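Local structure of pirin family protein (Acinetobacter baumannii, 6D0P) at residues A[21-26]-A[59-64]; A[79-84]-A[109-114]. The protein probably acts as a quercetin 2,3-dioxygenase, a metal-dependent oxidoreductase of the pirin family within the cupin superfamily, expected to bind one iron per subunit. All coordinates share one frame; numbering follows the deposited sequence.

Interaction 1. Residues A[21-26]-A[59-64]; sequences DGFPVY and QGVGSH. With MN (manganese (II) ion), chain G.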
# COMPACT_ATOMS: atom_id res chain seq x y z
N ASP A 21 11.34 -14.57 -5.33
CA ASP A 21 10.66 -15.82 -5.58
C ASP A 21 9.52 -16.00 -4.56
O ASP A 21 8.94 -17.08 -4.49
CB ASP A 21 11.63 -17.01 -5.59
CG ASP A 21 12.42 -17.20 -4.30
OD1 ASP A 21 12.29 -16.33 -3.39
OD2 ASP A 21 13.16 -18.19 -4.22
N GLY A 22 9.16 -14.95 -3.83
CA GLY A 22 8.11 -15.08 -2.81
C GLY A 22 6.93 -14.12 -3.00
O GLY A 22 5.95 -14.23 -2.24
N PHE A 23 6.98 -13.18 -3.95
CA PHE A 23 5.87 -12.22 -4.08
C PHE A 23 5.35 -12.19 -5.53
O PHE A 23 5.86 -11.45 -6.33
CB PHE A 23 6.30 -10.82 -3.64
CG PHE A 23 6.83 -10.77 -2.22
CD1 PHE A 23 5.97 -10.67 -1.14
CD2 PHE A 23 8.18 -10.84 -1.97
CE1 PHE A 23 6.46 -10.63 0.16
CE2 PHE A 23 8.67 -10.81 -0.68
CZ PHE A 23 7.81 -10.72 0.39
N PRO A 24 4.31 -12.98 -5.82
CA PRO A 24 3.68 -13.00 -7.14
C PRO A 24 2.63 -11.89 -7.13
O PRO A 24 1.57 -12.09 -6.54
CB PRO A 24 3.08 -14.40 -7.24
CG PRO A 24 2.74 -14.78 -5.83
CD PRO A 24 3.72 -14.01 -4.95
N VAL A 25 2.94 -10.76 -7.75
CA VAL A 25 2.11 -9.58 -7.61
C VAL A 25 1.55 -9.09 -8.96
O VAL A 25 2.10 -9.30 -10.03
CB VAL A 25 2.90 -8.44 -6.95
CG1 VAL A 25 3.31 -8.79 -5.52
CG2 VAL A 25 4.13 -8.06 -7.77
N TYR A 26 0.46 -8.34 -8.83
CA TYR A 26 -0.17 -7.60 -9.90
C TYR A 26 0.03 -6.13 -9.53
O TYR A 26 -0.44 -5.69 -8.45
CB TYR A 26 -1.67 -7.90 -10.00
CG TYR A 26 -1.98 -9.35 -10.30
CD1 TYR A 26 -2.00 -10.31 -9.29
CD2 TYR A 26 -2.14 -9.77 -11.60
CE1 TYR A 26 -2.25 -11.64 -9.58
CE2 TYR A 26 -2.37 -11.10 -11.90
CZ TYR A 26 -2.45 -12.03 -10.89
OH TYR A 26 -2.69 -13.34 -11.22
N GLN A 59 11.77 -17.83 0.88
CA GLN A 59 11.20 -17.32 -0.35
C GLN A 59 10.78 -15.87 -0.11
O GLN A 59 10.15 -15.55 0.87
CB GLN A 59 10.02 -18.18 -0.78
CG GLN A 59 10.42 -19.61 -1.09
CD GLN A 59 9.32 -20.45 -1.69
OE1 GLN A 59 8.32 -20.79 -1.04
NE2 GLN A 59 9.54 -20.88 -2.91
N GLY A 60 11.20 -15.01 -1.00
CA GLY A 60 10.89 -13.60 -0.91
C GLY A 60 11.90 -12.82 -1.71
O GLY A 60 12.29 -13.26 -2.80
N VAL A 61 12.38 -11.73 -1.16
CA VAL A 61 13.33 -10.92 -1.89
C VAL A 61 14.51 -10.59 -0.96
O VAL A 61 14.33 -10.24 0.21
CB VAL A 61 12.63 -9.67 -2.46
CG1 VAL A 61 12.22 -8.70 -1.37
CG2 VAL A 61 13.48 -8.97 -3.51
N GLY A 62 15.71 -10.69 -1.51
CA GLY A 62 16.90 -10.40 -0.79
C GLY A 62 17.14 -8.90 -0.65
O GLY A 62 16.34 -8.05 -1.10
N SER A 63 18.26 -8.63 0.00
CA SER A 63 18.74 -7.30 0.39
C SER A 63 18.57 -6.30 -0.76
O SER A 63 19.06 -6.50 -1.83
CB SER A 63 20.16 -7.38 0.83
OG SER A 63 20.59 -6.11 1.26
N HIS A 64 17.85 -5.21 -0.49
CA HIS A 64 17.64 -4.16 -1.46
C HIS A 64 17.45 -2.84 -0.70
O HIS A 64 17.01 -2.83 0.44
CB HIS A 64 16.43 -4.44 -2.36
CG HIS A 64 15.14 -4.54 -1.62
ND1 HIS A 64 14.74 -5.71 -1.01
CD2 HIS A 64 14.16 -3.64 -1.39
CE1 HIS A 64 13.56 -5.52 -0.44
NE2 HIS A 64 13.19 -4.25 -0.65
MN MN G . 11.47 -3.34 0.28
O HOH W 1 11.83 -20.53 -4.60
O HOH W 2 9.43 -2.68 1.49
O HOH W 3 10.01 -3.43 -1.39
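Beside the metal site of the N-terminal cupin domain, the turn leading into strand 23-30 meets the start of strand 60-62, and D21 and G60 carry the junction with two hydrogen bonds. D21 N donates to G60 O (3.0 Å) with a bent N-H...O angle of 142°. In return G60 N donates to D21 OD1, a straighter bond of 2.9 Å met nearly along the C-O axis of the carboxylate. The side chain folds back to reach it because CG stands between the backbone N and the carbonyl carbon (chi1 58°). The other carboxylate oxygen, OD2, accepts from a water that in turn takes a hydrogen from Q59 NE2. G22 and G60 come together with their CA atoms 3.7 Å apart, a closeness that the missing side chain of G22 allows, and G60 has backbone angles open in practice to glycine. F23 brings its CE2 corner to G60 CA at 3.6 Å, while V61 N lies in plane at the ring edge. Further along 59-64 the chain turns a corner at S63 into the metal ligands of the cupin barrel. There H64 NE2 binds manganese at 2.2 Å, and ND1 donates to G62 O (2.8 Å, 174°), with that oxygen in the imidazole plane, a bond that, with the metal at NE2, helps fix the ring's rotation. H66, H108 and E110 complete the protein ligands.

Interaction 2. Residues A[79-84]-A[109-114]; sequences EVTHKD and EEFHSP. With MN (manganese (II) ion), chain G.
In the F111 conformer described here (a second is modelled), T81 O lies over one ring face, 3.5 Å above the plane and over its centre, and E109 CG sits in plane at the ring edge. In that same conformer the T81 methyl reaches the ring tip, CG2 to F111 CZ at 3.5 Å. With CG between the backbone N and the carbonyl carbon (chi1 49°), F111 is swung over the neighbouring strand. Two strands of the N-terminal cupin domain, 80-84 and 106-112, here run antiparallel, their short axes at 156° with a closest approach of 4.6 Å. T81-F111 and K83-E109 are the hydrogen-bonded pairs; T81 N to F111 O, at 2.7 Å, is the shortest of their four bonds. Between them H82 and E110 form a non-hydrogen-bonded pair, and E110, on the face shared with H82, sends OE1 to manganese at 2.2 Å. Its OE2 accepts a hydrogen bond from Q127 NE2, a second-shell contact that probably helps hold the carboxylate. On the other face, K83 and E109 lie side by side, NZ 4.2 Å from OE1, beyond a salt bridge. Past the ladder, S113 N donates to E79 O from above the carbonyl plane, and S113 OG donates to E79 OE1 (2.7 Å) on its anti side. S113 OG also caps F116 N at the start of helix 114-119.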
# COMPACT_ATOMS: atom_id res chain seq x y z
N GLU A 79 2.28 -14.64 6.22
CA GLU A 79 3.06 -13.74 7.07
C GLU A 79 4.36 -13.35 6.38
O GLU A 79 4.92 -14.16 5.66
CB GLU A 79 3.48 -14.42 8.38
CG GLU A 79 2.37 -15.04 9.19
CD GLU A 79 2.81 -15.54 10.57
OE1 GLU A 79 4.05 -15.80 10.77
OE2 GLU A 79 1.91 -15.69 11.46
N VAL A 80 4.85 -12.14 6.66
CA VAL A 80 6.08 -11.63 6.09
C VAL A 80 7.03 -11.23 7.22
O VAL A 80 6.63 -10.52 8.15
CB VAL A 80 5.80 -10.44 5.15
CG1 VAL A 80 7.07 -9.73 4.69
CG2 VAL A 80 4.96 -10.85 3.96
N THR A 81 8.27 -11.71 7.15
CA THR A 81 9.32 -11.30 8.05
C THR A 81 10.27 -10.37 7.27
O THR A 81 10.57 -10.63 6.09
CB THR A 81 10.06 -12.50 8.66
OG1 THR A 81 9.13 -13.19 9.50
CG2 THR A 81 11.27 -12.10 9.48
N HIS A 82 10.69 -9.28 7.89
CA HIS A 82 11.60 -8.34 7.25
C HIS A 82 12.74 -8.08 8.23
O HIS A 82 12.56 -8.18 9.43
CB HIS A 82 10.87 -7.07 6.80
CG HIS A 82 10.11 -6.39 7.88
ND1 HIS A 82 10.60 -5.30 8.55
CD2 HIS A 82 8.92 -6.69 8.46
CE1 HIS A 82 9.74 -4.94 9.49
NE2 HIS A 82 8.69 -5.77 9.44
N LYS A 83 13.91 -7.78 7.68
CA LYS A 83 15.10 -7.56 8.46
C LYS A 83 15.98 -6.56 7.71
O LYS A 83 16.19 -6.74 6.51
CB LYS A 83 15.89 -8.87 8.64
CG LYS A 83 17.20 -8.70 9.39
CD LYS A 83 17.81 -9.96 9.96
CE LYS A 83 18.32 -10.92 8.91
NZ LYS A 83 19.05 -12.05 9.55
N ASP A 84 16.51 -5.56 8.41
CA ASP A 84 17.38 -4.57 7.77
C ASP A 84 18.86 -4.82 8.11
O ASP A 84 19.20 -5.79 8.80
CB ASP A 84 16.96 -3.14 8.09
CG ASP A 84 17.07 -2.76 9.55
OD1 ASP A 84 18.06 -3.19 10.24
OD2 ASP A 84 16.16 -2.09 10.00
N GLU A 109 15.62 -6.95 3.65
CA GLU A 109 15.13 -8.11 2.99
C GLU A 109 13.70 -8.37 3.51
O GLU A 109 13.37 -8.00 4.64
CB GLU A 109 16.03 -9.32 3.25
CG GLU A 109 16.10 -9.69 4.71
CD GLU A 109 17.07 -10.80 5.05
OE1 GLU A 109 16.78 -11.57 6.01
OE2 GLU A 109 18.11 -10.91 4.36
N GLU A 110 12.88 -8.98 2.67
CA GLU A 110 11.48 -9.30 2.97
C GLU A 110 11.23 -10.72 2.48
O GLU A 110 11.40 -11.03 1.31
CB GLU A 110 10.52 -8.30 2.30
CG GLU A 110 10.70 -6.85 2.73
CD GLU A 110 10.02 -5.77 1.87
OE1 GLU A 110 10.63 -5.31 0.85
OE2 GLU A 110 8.91 -5.36 2.26
N PHE A 111 10.69 -11.56 3.35
CA PHE A 111 10.48 -12.94 2.96
C PHE A 111 9.38 -13.55 3.82
O PHE A 111 9.01 -13.00 4.88
CB PHE A 111 11.79 -13.69 3.12
CG PHE A 111 12.43 -13.46 4.47
CD1 PHE A 111 13.30 -12.40 4.67
CD2 PHE A 111 12.13 -14.28 5.54
CE1 PHE A 111 13.86 -12.18 5.92
CE2 PHE A 111 12.71 -14.07 6.78
CZ PHE A 111 13.57 -13.02 6.96
N HIS A 112 8.92 -14.71 3.40
CA HIS A 112 7.85 -15.35 4.13
C HIS A 112 8.36 -15.67 5.54
O HIS A 112 9.53 -16.06 5.72
CB HIS A 112 7.39 -16.64 3.44
CG HIS A 112 6.84 -16.47 2.06
ND1 HIS A 112 6.62 -17.55 1.23
CD2 HIS A 112 6.53 -15.37 1.35
CE1 HIS A 112 6.18 -17.12 0.06
NE2 HIS A 112 6.11 -15.78 0.11
N SER A 113 7.53 -15.50 6.55
CA SER A 113 7.96 -15.81 7.90
C SER A 113 8.32 -17.29 8.01
O SER A 113 7.79 -18.11 7.27
CB SER A 113 6.88 -15.48 8.88
OG SER A 113 5.91 -16.51 8.92
N PRO A 114 9.20 -17.63 8.95
CA PRO A 114 9.57 -19.05 9.14
C PRO A 114 8.34 -19.92 9.43
O PRO A 114 8.26 -21.05 8.96
CB PRO A 114 10.49 -19.04 10.37
CG PRO A 114 11.14 -17.68 10.33
CD PRO A 114 10.14 -16.75 9.66
MN MN G . 11.47 -3.34 0.28
O HOH W 2 9.43 -2.68 1.49
O HOH W 3 10.01 -3.43 -1.39

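Interaction 1 borders strand 106-112, which interaction 2 contains and which pairs with 60-62 as well as with 80-84: V61 N lies 2.7 Å from E110 O, and H112 NE2 lies 2.8 Å from G22 O, both probable hydrogen bonds. Their centres are 10 Å apart, and each supplies one ligand to the same manganese, H64 and E110. The contact of 79-84 with 109-114 is mostly buried and joins neighbouring strands by a regular backbone ladder, burying 508 Å². That of 21-26 with 59-64 is half as large at 252 Å², only partly buried, and relies on glycines, one aspartate and a bridging water, joining strands assigned to different sheets.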